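PDB 4WJB: putative amidohydrolase/peptidase from Burkholderia cenocepacia, which probably hydrolyses carbon-nitrogen bonds other than peptide bonds as a zinc-dependent amidohydrolase of the peptidase M20 family. Local coordinates for residues A[235-240]-A[282-287]; A[253-258]-A[294-299]; A[260-265]-A[275-280]; A[317-322]-A[330-335]. All blocks are in the same frame, centred on the assembly; numbering follows the deposited sequence.

Contact 1: A[235-240]-A[282-287]; sequences GVDAHA and ARPNSR. With EDO (1,2-ethanediol), chain H.
At the outer end of the M20 dimerisation domain, a salt bridge between D237 and R283 ties the loop entering the short strand 238-239 to the last residue of strand 274-283. It illustrates how one charged pair can bridge two elements whose backbones stay well apart: the nearest CA atoms, those of D237 and P284, are 7.7 Å from each other. R283 NH1 donates to D237 OD2 over 2.9 Å, on the syn side of the carboxylate, but the bond is bent to 133° at the hydrogen. Carboxylate and guanidinium planes lie only 24° apart, yet the acceptor sits tilted out of the guanidinium plane. The second pairing is much looser, with D237 OD1 3.5 Å from R283 NH2, so the grip is one-sided and not a two-pronged clasp. R283 reaches the acid by a bend at its third torsion (chi3 -54°), and the two side chains cross nearly at a right angle. From the opposite direction, P284 CD lies 3.7 Å from D237 OD1, and the cis peptide before this proline turns the chain as it leaves the strand. Further along, the edge of the H239 ring meets 1,2-ethanediol, probably a crystallisation additive, with NE2 3.1 Å from O1 in a hydrogen bond; N288 of the same chain and R301 of the second subunit also bond to it, and H239 packs on G368 of that subunit. Strand 289-302 runs between the two elements, its V290 bonded to A238 and its G293 to R283, so the surface salt bridge spans this intervening strand.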
loop_
_atom_site.group_PDB
_atom_site.type_symbol
_atom_site.label_atom_id
_atom_site.label_comp_id
_atom_site.label_asym_id
_atom_site.label_seq_id
_atom_site.Cartn_x
_atom_site.Cartn_y
_atom_site.Cartn_z
ATOM N N GLY A 235 -9.129 -1.084 -11.867
ATOM C CA GLY A 235 -9.351 0.115 -12.650
ATOM C C GLY A 235 -8.566 0.088 -13.939
ATOM O O GLY A 235 -8.416 -0.963 -14.560
ATOM N N VAL A 236 -8.061 1.249 -14.343
ATOM C CA VAL A 236 -7.320 1.362 -15.590
ATOM C C VAL A 236 -5.994 2.084 -15.383
ATOM O O VAL A 236 -5.973 3.242 -14.964
ATOM C CB VAL A 236 -8.137 2.111 -16.660
ATOM C CG1 VAL A 236 -7.336 2.253 -17.945
ATOM C CG2 VAL A 236 -9.452 1.396 -16.924
ATOM N N ASP A 237 -4.892 1.391 -15.666
ATOM C CA ASP A 237 -3.573 2.012 -15.654
ATOM C C ASP A 237 -3.571 3.197 -16.614
ATOM O O ASP A 237 -3.950 3.061 -17.776
ATOM C CB ASP A 237 -2.485 1.009 -16.050
ATOM C CG ASP A 237 -2.130 0.047 -14.927
ATOM O OD1 ASP A 237 -2.847 0.015 -13.907
ATOM O OD2 ASP A 237 -1.125 -0.684 -15.067
ATOM N N ALA A 238 -3.164 4.362 -16.126
ATOM C CA ALA A 238 -3.171 5.555 -16.962
ATOM C C ALA A 238 -2.128 6.560 -16.503
ATOM O O ALA A 238 -1.943 6.780 -15.304
ATOM C CB ALA A 238 -4.549 6.192 -16.964
ATOM N N HIS A 239 -1.440 7.152 -17.473
ATOM C CA HIS A 239 -0.481 8.211 -17.208
ATOM C C HIS A 239 -1.220 9.442 -16.690
ATOM O O HIS A 239 -2.157 9.922 -17.322
ATOM C CB HIS A 239 0.313 8.535 -18.476
ATOM C CG HIS A 239 1.410 9.531 -18.270
ATOM N ND1 HIS A 239 1.324 10.834 -18.708
ATOM C CD2 HIS A 239 2.617 9.414 -17.668
ATOM C CE1 HIS A 239 2.433 11.477 -18.389
ATOM N NE2 HIS A 239 3.234 10.638 -17.756
ATOM N N ALA A 240 -0.786 9.948 -15.540
ATOM C CA ALA A 240 -1.505 11.001 -14.827
ATOM C C ALA A 240 -1.609 12.315 -15.598
ATOM O O ALA A 240 -2.658 12.958 -15.592
ATOM C CB ALA A 240 -0.848 11.244 -13.473
ATOM N N ALA A 282 -1.207 -1.304 -3.790
ATOM C CA ALA A 282 -1.596 -0.629 -5.015
ATOM C C ALA A 282 -0.710 -1.095 -6.157
ATOM O O ALA A 282 0.442 -1.473 -5.946
ATOM C CB ALA A 282 -1.506 0.877 -4.845
ATOM N N ARG A 283 -1.254 -1.086 -7.367
ATOM C CA ARG A 283 -0.446 -1.383 -8.538
ATOM C C ARG A 283 -0.847 -0.480 -9.710
ATOM O O ARG A 283 -2.027 -0.174 -9.894
ATOM C CB ARG A 283 -0.550 -2.864 -8.916
ATOM C CG ARG A 283 -1.948 -3.362 -9.217
ATOM C CD ARG A 283 -1.889 -4.504 -10.222
ATOM N NE ARG A 283 -1.149 -4.096 -11.411
ATOM C CZ ARG A 283 -1.691 -3.462 -12.446
ATOM N NH1 ARG A 283 -0.939 -3.117 -13.482
ATOM N NH2 ARG A 283 -2.985 -3.172 -12.443
ATOM N N PRO A 284 0.145 -0.041 -10.501
ATOM C CA PRO A 284 1.560 -0.417 -10.388
ATOM C C PRO A 284 2.299 0.310 -9.267
ATOM O O PRO A 284 3.477 0.032 -9.044
ATOM C CB PRO A 284 2.126 -0.021 -11.751
ATOM C CG PRO A 284 1.310 1.161 -12.140
ATOM C CD PRO A 284 -0.080 0.915 -11.600
ATOM N N ASN A 285 1.604 1.219 -8.584
ATOM C CA ASN A 285 2.141 1.946 -7.432
ATOM C C ASN A 285 3.296 2.872 -7.826
ATOM O O ASN A 285 4.270 3.009 -7.092
ATOM C CB ASN A 285 2.591 0.964 -6.333
ATOM C CG ASN A 285 2.476 1.551 -4.929
ATOM O OD1 ASN A 285 1.546 2.302 -4.627
ATOM N ND2 ASN A 285 3.427 1.208 -4.065
ATOM N N SER A 286 3.180 3.510 -8.987
ATOM C CA SER A 286 4.156 4.517 -9.397
ATOM C C SER A 286 3.526 5.903 -9.286
ATOM O O SER A 286 2.349 6.087 -9.595
ATOM C CB SER A 286 4.666 4.253 -10.816
ATOM O OG SER A 286 3.598 3.997 -11.704
ATOM N N ARG A 287 4.330 6.864 -8.842
ATOM C CA ARG A 287 3.849 8.193 -8.478
ATOM C C ARG A 287 3.174 8.946 -9.625
ATOM O O ARG A 287 2.239 9.716 -9.401
ATOM C CB ARG A 287 5.013 9.022 -7.929
ATOM C CG ARG A 287 6.215 9.088 -8.856
ATOM C CD ARG A 287 7.445 9.626 -8.145
ATOM N NE ARG A 287 8.577 9.777 -9.055
ATOM C CZ ARG A 287 9.792 10.162 -8.676
ATOM N NH1 ARG A 287 10.039 10.427 -7.400
ATOM N NH2 ARG A 287 10.761 10.276 -9.573
HETATM C C1 EDO H . 6.455 12.519 -16.966
HETATM O O1 EDO H . 5.628 11.744 -16.091
HETATM C C2 EDO H . 5.592 13.120 -18.070
HETATM O O2 EDO H . 6.270 14.220 -18.688
#

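Contact 2: A[253-258]-A[294-299]; sequences VGAARM and CFFTVE
Apolar packing is the interaction that joins A255 and M258 of helix 253-258 to C294 and F296 of strand 294-299. The ring of F296 carries most of it. With CG held between the backbone N and the carbonyl carbon (chi1 65°), the ring rises from the strand and meets the helix with its outer atoms. F296 CD1 lies 3.9 Å from A255 CB, while F296 CZ comes to 3.6 Å from M258 CB. Residues one helical turn apart thus touch successive parts of a single ring. The remaining apolar touch is made by sulfur: C294 SG reaches 3.6 Å from A255 CB, so this small methyl group is received by both C294 and F296, alternate residues that face the helix from the same side of the strand. Past its CB, M258 turns away from the ring through bends at chi2 and chi3 and packs against L315, L319 and V322 of helix 305-326.

Polar links belong to the surroundings. Strand 294-299 is bonded through its backbone to strands 217-234 and 274-283, and R257 makes a salt bridge to E263 of the second subunit. The axes of 253-258 and 294-299 run 18° apart and 8.9 Å from each other at closest. This is the helix-on-sheet packing of the M20 dimerisation domain, in which two helices cover one face of an antiparallel sheet and one of them meets the partner subunit.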
loop_
_atom_site.group_PDB
_atom_site.type_symbol
_atom_site.label_atom_id
_atom_site.label_comp_id
_atom_site.label_asym_id
_atom_site.label_seq_id
_atom_site.Cartn_x
_atom_site.Cartn_y
_atom_site.Cartn_z
ATOM N N VAL A 253 -8.249 5.424 -5.324
ATOM C CA VAL A 253 -9.261 6.327 -4.787
ATOM C C VAL A 253 -10.470 5.517 -4.324
ATOM O O VAL A 253 -11.067 5.808 -3.288
ATOM C CB VAL A 253 -9.701 7.389 -5.815
ATOM C CG1 VAL A 253 -10.879 8.188 -5.271
ATOM C CG2 VAL A 253 -8.538 8.318 -6.157
ATOM N N GLY A 254 -10.811 4.483 -5.088
ATOM C CA GLY A 254 -11.873 3.574 -4.704
ATOM C C GLY A 254 -11.579 2.923 -3.365
ATOM O O GLY A 254 -12.451 2.846 -2.499
ATOM N N ALA A 255 -10.342 2.465 -3.198
ATOM C CA ALA A 255 -9.907 1.850 -1.957
ATOM C C ALA A 255 -9.988 2.848 -0.807
ATOM O O ALA A 255 -10.444 2.506 0.280
ATOM C CB ALA A 255 -8.494 1.311 -2.097
ATOM N N ALA A 256 -9.559 4.082 -1.061
ATOM C CA ALA A 256 -9.614 5.142 -0.056
ATOM C C ALA A 256 -11.032 5.328 0.465
ATOM O O ALA A 256 -11.250 5.441 1.672
ATOM C CB ALA A 256 -9.086 6.447 -0.630
ATOM N N ARG A 257 -11.995 5.355 -0.452
ATOM C CA ARG A 257 -13.400 5.454 -0.082
ATOM C C ARG A 257 -13.813 4.307 0.841
ATOM O O ARG A 257 -14.538 4.518 1.809
ATOM C CB ARG A 257 -14.287 5.463 -1.329
ATOM C CG ARG A 257 -14.092 6.664 -2.231
ATOM C CD ARG A 257 -14.936 6.533 -3.497
ATOM N NE ARG A 257 -14.668 7.604 -4.455
ATOM C CZ ARG A 257 -15.444 8.669 -4.624
ATOM N NH1 ARG A 257 -16.549 8.812 -3.899
ATOM N NH2 ARG A 257 -15.122 9.593 -5.522
ATOM N N MET A 258 -13.349 3.097 0.537
ATOM C CA MET A 258 -13.712 1.923 1.327
ATOM C C MET A 258 -13.025 1.922 2.693
ATOM O O MET A 258 -13.616 1.512 3.692
ATOM C CB MET A 258 -13.367 0.636 0.573
ATOM C CG MET A 258 -14.185 0.406 -0.683
ATOM S SD MET A 258 -15.960 0.476 -0.388
ATOM C CE MET A 258 -16.165 -0.830 0.820
ATOM N N CYS A 294 -5.844 -2.273 -6.992
ATOM C CA CYS A 294 -5.619 -2.084 -5.571
ATOM C C CYS A 294 -6.211 -3.217 -4.743
ATOM O O CYS A 294 -7.408 -3.488 -4.802
ATOM C CB CYS A 294 -6.190 -0.747 -5.112
ATOM S SG CYS A 294 -5.625 -0.287 -3.452
ATOM N N PHE A 295 -5.349 -3.871 -3.976
ATOM C CA PHE A 295 -5.754 -4.928 -3.059
ATOM C C PHE A 295 -5.708 -4.397 -1.633
ATOM O O PHE A 295 -4.789 -3.661 -1.271
ATOM C CB PHE A 295 -4.841 -6.152 -3.226
ATOM C CG PHE A 295 -4.902 -7.134 -2.082
ATOM C CD1 PHE A 295 -5.838 -8.156 -2.076
ATOM C CD2 PHE A 295 -4.002 -7.052 -1.026
ATOM C CE1 PHE A 295 -5.891 -9.068 -1.030
ATOM C CE2 PHE A 295 -4.052 -7.957 0.024
ATOM C CZ PHE A 295 -4.994 -8.967 0.020
ATOM N N PHE A 296 -6.706 -4.748 -0.828
ATOM C CA PHE A 296 -6.671 -4.428 0.595
ATOM C C PHE A 296 -7.507 -5.401 1.414
ATOM O O PHE A 296 -8.410 -6.061 0.894
ATOM C CB PHE A 296 -7.131 -2.984 0.853
ATOM C CG PHE A 296 -8.570 -2.721 0.497
ATOM C CD1 PHE A 296 -8.921 -2.319 -0.786
ATOM C CD2 PHE A 296 -9.570 -2.854 1.453
ATOM C CE1 PHE A 296 -10.244 -2.066 -1.112
ATOM C CE2 PHE A 296 -10.895 -2.606 1.132
ATOM C CZ PHE A 296 -11.232 -2.212 -0.151
ATOM N N THR A 297 -7.188 -5.493 2.699
ATOM C CA THR A 297 -7.880 -6.411 3.595
ATOM C C THR A 297 -8.875 -5.681 4.480
ATOM O O THR A 297 -8.730 -4.489 4.745
ATOM C CB THR A 297 -6.896 -7.167 4.497
ATOM O OG1 THR A 297 -6.166 -6.224 5.291
ATOM C CG2 THR A 297 -5.918 -7.992 3.659
ATOM N N VAL A 298 -9.894 -6.405 4.929
ATOM C CA VAL A 298 -10.839 -5.874 5.896
ATOM C C VAL A 298 -11.058 -6.916 6.982
ATOM O O VAL A 298 -11.205 -8.106 6.690
ATOM C CB VAL A 298 -12.197 -5.511 5.253
ATOM C CG1 VAL A 298 -13.138 -4.912 6.285
ATOM C CG2 VAL A 298 -12.007 -4.540 4.099
ATOM N N GLU A 299 -11.070 -6.486 8.237
ATOM C CA GLU A 299 -11.483 -7.400 9.297
ATOM C C GLU A 299 -12.453 -6.709 10.248
ATOM O O GLU A 299 -12.281 -5.542 10.604
ATOM C CB GLU A 299 -10.267 -7.971 10.048
ATOM C CG GLU A 299 -9.417 -6.968 10.801
ATOM C CD GLU A 299 -8.856 -7.544 12.098
ATOM O OE1 GLU A 299 -7.989 -8.443 12.046
ATOM O OE2 GLU A 299 -9.302 -7.102 13.176
#

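Contact 3: A[260-265]-A[275-280]; sequences SFVEVL and ATVGMI
V262 and A275 make the tight part of this contact, where helix 260-265 comes so close to strand 274-283 that their CA atoms are 5.9 Å apart. The methyl group of A275 rests against the helix backbone, its CB 3.3 Å from V262 O, and also meets the V262 side chain, whose CG1 is 3.7 Å away. V262 divides its two branches between different targets. CG1, anti to the backbone N (chi1 166°), presses on the strand backbone, 3.6 Å from T276 N, whereas CG2 lies 3.8 Å from V277 CG2, the two valines crossing at about a right angle. The helix lies here on the sheet of the dimerisation domain, where V262 also packs on V298 of the adjoining strand 289-302 and A275 on F300.

Beyond V277 the fit opens. The chain passes G278, where the strand is interrupted, and draws off from 260-265, so that I280 packs instead on the earlier turns of helix 251-268, at L252 and I259. T276 points away from the helix and gives its OG1 to a hydrogen bond with R248 of the second subunit. On the other flank, E263 and V264 also turn their backs on the strand: V264 is exposed to solvent, while E263 packs against V253 of the second subunit.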
loop_
_atom_site.group_PDB
_atom_site.type_symbol
_atom_site.label_atom_id
_atom_site.label_comp_id
_atom_site.label_asym_id
_atom_site.label_seq_id
_atom_site.Cartn_x
_atom_site.Cartn_y
_atom_site.Cartn_z
ATOM N N SER A 260 -12.121 4.554 4.419
ATOM C CA SER A 260 -12.834 5.543 5.219
ATOM C C SER A 260 -14.164 4.991 5.709
ATOM O O SER A 260 -14.584 5.268 6.841
ATOM C CB SER A 260 -13.069 6.824 4.411
ATOM O OG SER A 260 -11.841 7.429 4.048
ATOM N N PHE A 261 -14.826 4.208 4.858
ATOM C CA PHE A 261 -16.122 3.648 5.224
ATOM C C PHE A 261 -15.977 2.570 6.291
ATOM O O PHE A 261 -16.832 2.442 7.169
ATOM C CB PHE A 261 -16.845 3.075 4.006
ATOM C CG PHE A 261 -18.246 2.626 4.301
ATOM C CD1 PHE A 261 -19.232 3.552 4.572
ATOM C CD2 PHE A 261 -18.571 1.281 4.328
ATOM C CE1 PHE A 261 -20.527 3.147 4.860
ATOM C CE2 PHE A 261 -19.863 0.871 4.610
ATOM C CZ PHE A 261 -20.840 1.802 4.881
ATOM N N VAL A 262 -14.900 1.795 6.207
ATOM C CA VAL A 262 -14.636 0.761 7.201
ATOM C C VAL A 262 -14.515 1.406 8.578
ATOM O O VAL A 262 -15.087 0.912 9.547
ATOM C CB VAL A 262 -13.359 -0.049 6.874
ATOM C CG1 VAL A 262 -12.918 -0.876 8.084
ATOM C CG2 VAL A 262 -13.605 -0.958 5.677
ATOM N N GLU A 263 -13.805 2.530 8.653
ATOM C CA GLU A 263 -13.715 3.269 9.906
ATOM C C GLU A 263 -15.089 3.730 10.376
ATOM O O GLU A 263 -15.406 3.654 11.562
ATOM C CB GLU A 263 -12.796 4.480 9.777
ATOM C CG GLU A 263 -12.649 5.228 11.098
ATOM C CD GLU A 263 -11.827 6.489 10.977
ATOM O OE1 GLU A 263 -10.689 6.508 11.498
ATOM O OE2 GLU A 263 -12.323 7.463 10.367
ATOM N N VAL A 264 -15.900 4.208 9.438
ATOM C CA VAL A 264 -17.268 4.622 9.750
ATOM C C VAL A 264 -18.063 3.469 10.361
ATOM O O VAL A 264 -18.804 3.648 11.339
ATOM C CB VAL A 264 -17.990 5.143 8.488
ATOM C CG1 VAL A 264 -19.511 5.082 8.664
ATOM C CG2 VAL A 264 -17.530 6.557 8.158
ATOM N N LEU A 265 -17.899 2.278 9.796
ATOM C CA LEU A 265 -18.603 1.104 10.303
ATOM C C LEU A 265 -18.177 0.744 11.732
ATOM O O LEU A 265 -19.021 0.446 12.571
ATOM C CB LEU A 265 -18.390 -0.089 9.371
ATOM C CG LEU A 265 -19.125 0.003 8.029
ATOM C CD1 LEU A 265 -18.896 -1.259 7.214
ATOM C CD2 LEU A 265 -20.618 0.244 8.239
ATOM N N ALA A 275 -13.108 -2.428 13.391
ATOM C CA ALA A 275 -13.141 -2.442 11.931
ATOM C C ALA A 275 -11.842 -1.875 11.406
ATOM O O ALA A 275 -11.488 -0.745 11.727
ATOM C CB ALA A 275 -14.323 -1.656 11.410
ATOM N N THR A 276 -11.126 -2.663 10.611
ATOM C CA THR A 276 -9.749 -2.317 10.270
ATOM C C THR A 276 -9.336 -2.717 8.854
ATOM O O THR A 276 -9.602 -3.831 8.403
ATOM C CB THR A 276 -8.761 -2.981 11.259
ATOM O OG1 THR A 276 -9.233 -2.811 12.600
ATOM C CG2 THR A 276 -7.371 -2.378 11.131
ATOM N N VAL A 277 -8.677 -1.797 8.159
ATOM C CA VAL A 277 -7.961 -2.133 6.936
ATOM C C VAL A 277 -6.479 -2.063 7.284
ATOM O O VAL A 277 -5.931 -0.981 7.471
ATOM C CB VAL A 277 -8.314 -1.187 5.770
ATOM C CG1 VAL A 277 -7.459 -1.500 4.541
ATOM C CG2 VAL A 277 -9.792 -1.301 5.428
ATOM N N GLY A 278 -5.840 -3.220 7.419
ATOM C CA GLY A 278 -4.473 -3.260 7.909
ATOM C C GLY A 278 -3.437 -3.418 6.813
ATOM O O GLY A 278 -2.249 -3.161 7.025
ATOM N N MET A 279 -3.890 -3.840 5.638
ATOM C CA MET A 279 -2.987 -4.126 4.529
ATOM C C MET A 279 -3.518 -3.564 3.216
ATOM O O MET A 279 -4.692 -3.722 2.896
ATOM C CB MET A 279 -2.757 -5.637 4.407
ATOM C CG MET A 279 -1.850 -6.056 3.253
ATOM S SD MET A 279 -1.592 -7.851 3.217
ATOM C CE MET A 279 -0.372 -7.988 1.910
ATOM N N ILE A 280 -2.649 -2.897 2.465
ATOM C CA ILE A 280 -3.028 -2.391 1.151
ATOM C C ILE A 280 -1.879 -2.568 0.162
ATOM O O ILE A 280 -0.705 -2.421 0.513
ATOM C CB ILE A 280 -3.467 -0.898 1.207
ATOM C CG1 ILE A 280 -3.933 -0.411 -0.172
ATOM C CG2 ILE A 280 -2.352 -0.018 1.738
ATOM C CD1 ILE A 280 -4.517 0.982 -0.158
#

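Contact 4: A[317-322]-A[330-335]; sequences AELARV and AQIEQI
L319 holds its CG anti to the backbone N (chi1 -174°), and chi2 of 62° turns CD1 aside and leaves CD2 extended, anti to CA, so that CD2 reaches I332 of the strand. I332 answers with an extended chain whose CG1 is likewise anti to its backbone N, while CG2 stands between N and the carbonyl carbon. The leucine methyl thus meets the branch point itself: L319 CD2 is 3.7 Å from I332 CB. It also touches two arms of the isoleucine, lying 3.9 Å from I332 CG2 and slightly farther from CD1. Nearer the start of the strand, A330 CB approaches L319 CG at 4.2 Å, a lighter touch made by the base of the fork. One leucine therefore covers two alternate residues of strand 330-335, both directed at helix 317-322. I332 packs on L315 and R316 as well; away from the strand, R321 NH1 and E318 OE2 form a salt bridge 2.7 Å long along the helix. Q331, between the two apolar strand residues, points to the other face and packs on T232. Between these two segments the contact is hydrocarbon only, so it is non-directional and rests on close fit and the partial burial of apolar surface.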
loop_
_atom_site.group_PDB
_atom_site.type_symbol
_atom_site.label_atom_id
_atom_site.label_comp_id
_atom_site.label_asym_id
_atom_site.label_seq_id
_atom_site.Cartn_x
_atom_site.Cartn_y
_atom_site.Cartn_z
ATOM N N ALA A 317 -22.557 -3.989 0.605
ATOM C CA ALA A 317 -23.465 -3.043 -0.033
ATOM C C ALA A 317 -22.717 -1.801 -0.505
ATOM O O ALA A 317 -22.917 -1.334 -1.626
ATOM C CB ALA A 317 -24.588 -2.655 0.917
ATOM N N GLU A 318 -21.849 -1.274 0.351
ATOM C CA GLU A 318 -21.114 -0.063 0.018
ATOM C C GLU A 318 -20.072 -0.337 -1.060
ATOM O O GLU A 318 -19.829 0.510 -1.919
ATOM C CB GLU A 318 -20.449 0.531 1.258
ATOM C CG GLU A 318 -19.694 1.839 1.005
ATOM C CD GLU A 318 -20.604 3.002 0.635
ATOM O OE1 GLU A 318 -21.845 2.853 0.667
ATOM O OE2 GLU A 318 -20.076 4.085 0.311
ATOM N N LEU A 319 -19.464 -1.520 -1.018
ATOM C CA LEU A 319 -18.506 -1.908 -2.045
ATOM C C LEU A 319 -19.173 -1.892 -3.420
ATOM O O LEU A 319 -18.610 -1.375 -4.387
ATOM C CB LEU A 319 -17.920 -3.289 -1.752
ATOM C CG LEU A 319 -16.803 -3.730 -2.700
ATOM C CD1 LEU A 319 -15.623 -2.781 -2.587
ATOM C CD2 LEU A 319 -16.374 -5.162 -2.421
ATOM N N ALA A 320 -20.382 -2.442 -3.490
ATOM C CA ALA A 320 -21.153 -2.455 -4.729
ATOM C C ALA A 320 -21.498 -1.041 -5.188
ATOM O O ALA A 320 -21.425 -0.729 -6.382
ATOM C CB ALA A 320 -22.418 -3.272 -4.555
ATOM N N ARG A 321 -21.873 -0.192 -4.237
ATOM C CA ARG A 321 -22.209 1.196 -4.534
ATOM C C ARG A 321 -20.997 1.940 -5.090
ATOM O O ARG A 321 -21.111 2.713 -6.040
ATOM C CB ARG A 321 -22.731 1.905 -3.280
ATOM C CG ARG A 321 -23.921 2.822 -3.534
ATOM C CD ARG A 321 -23.875 4.053 -2.644
ATOM N NE ARG A 321 -22.758 4.922 -3.001
ATOM C CZ ARG A 321 -21.948 5.506 -2.123
ATOM N NH1 ARG A 321 -22.131 5.319 -0.823
ATOM N NH2 ARG A 321 -20.956 6.278 -2.543
ATOM N N VAL A 322 -19.835 1.695 -4.494
ATOM C CA VAL A 322 -18.608 2.362 -4.908
ATOM C C VAL A 322 -18.148 1.884 -6.283
ATOM O O VAL A 322 -17.746 2.689 -7.125
ATOM C CB VAL A 322 -17.482 2.146 -3.879
ATOM C CG1 VAL A 322 -16.135 2.557 -4.452
ATOM C CG2 VAL A 322 -17.780 2.926 -2.609
ATOM N N ALA A 330 -14.938 -4.800 -8.967
ATOM C CA ALA A 330 -14.761 -5.138 -7.562
ATOM C C ALA A 330 -14.861 -6.638 -7.330
ATOM O O ALA A 330 -15.684 -7.320 -7.941
ATOM C CB ALA A 330 -15.786 -4.404 -6.708
ATOM N N GLN A 331 -14.005 -7.138 -6.448
ATOM C CA GLN A 331 -14.027 -8.531 -6.030
ATOM C C GLN A 331 -13.855 -8.566 -4.520
ATOM O O GLN A 331 -13.035 -7.830 -3.972
ATOM C CB GLN A 331 -12.919 -9.335 -6.706
ATOM C CG GLN A 331 -13.052 -9.471 -8.212
ATOM C CD GLN A 331 -11.754 -9.901 -8.867
ATOM O OE1 GLN A 331 -10.896 -9.071 -9.178
ATOM N NE2 GLN A 331 -11.599 -11.205 -9.075
ATOM N N ILE A 332 -14.629 -9.409 -3.846
ATOM C CA ILE A 332 -14.504 -9.543 -2.397
ATOM C C ILE A 332 -14.646 -10.996 -1.973
ATOM O O ILE A 332 -15.507 -11.719 -2.474
ATOM C CB ILE A 332 -15.544 -8.672 -1.646
ATOM C CG1 ILE A 332 -15.354 -8.795 -0.131
ATOM C CG2 ILE A 332 -16.971 -9.029 -2.063
ATOM C CD1 ILE A 332 -16.215 -7.841 0.679
ATOM N N GLU A 333 -13.782 -11.424 -1.059
ATOM C CA GLU A 333 -13.825 -12.785 -0.548
ATOM C C GLU A 333 -13.663 -12.800 0.960
ATOM O O GLU A 333 -12.687 -12.277 1.496
ATOM C CB GLU A 333 -12.739 -13.649 -1.193
ATOM N N GLN A 334 -14.630 -13.396 1.643
ATOM C CA GLN A 334 -14.491 -13.637 3.068
ATOM C C GLN A 334 -13.605 -14.863 3.250
ATOM O O GLN A 334 -13.998 -15.975 2.902
ATOM C CB GLN A 334 -15.859 -13.836 3.722
ATOM C CG GLN A 334 -15.818 -13.958 5.234
ATOM C CD GLN A 334 -17.202 -14.074 5.838
ATOM O OE1 GLN A 334 -17.411 -14.806 6.805
ATOM N NE2 GLN A 334 -18.158 -13.346 5.274
ATOM N N ILE A 335 -12.405 -14.658 3.780
ATOM C CA ILE A 335 -11.415 -15.729 3.837
ATOM C C ILE A 335 -11.282 -16.350 5.225
ATOM O O ILE A 335 -10.606 -17.366 5.393
ATOM C CB ILE A 335 -10.033 -15.226 3.394
ATOM C CG1 ILE A 335 -9.522 -14.170 4.378
ATOM C CG2 ILE A 335 -10.100 -14.672 1.966
ATOM C CD1 ILE A 335 -8.058 -13.831 4.213
#

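In the fold
From the N terminus, the chain first lays down 235-240, then enters helix 251-268, which supplies 253-258 to contact 2 and 260-265 to contact 3. Contact 3 closes first, a short loop back to 275-280 nested inside both contacts 1 and 2. Contact 1 closes next at 282-287, and contact 2 only at 294-299, so these two cross. Contact 4 follows in series, joining helix 305-326 to strand 329-342. Contacts 2 and 3 adjoin through sheet pairing, E299 N lying 3.0 Å from T276 O, whereas M258 and F261 pack against helix 305-326. Contacts 2 to 4 join the two helices of the dimerisation domain to its strands; contact 1 lies at its outer end.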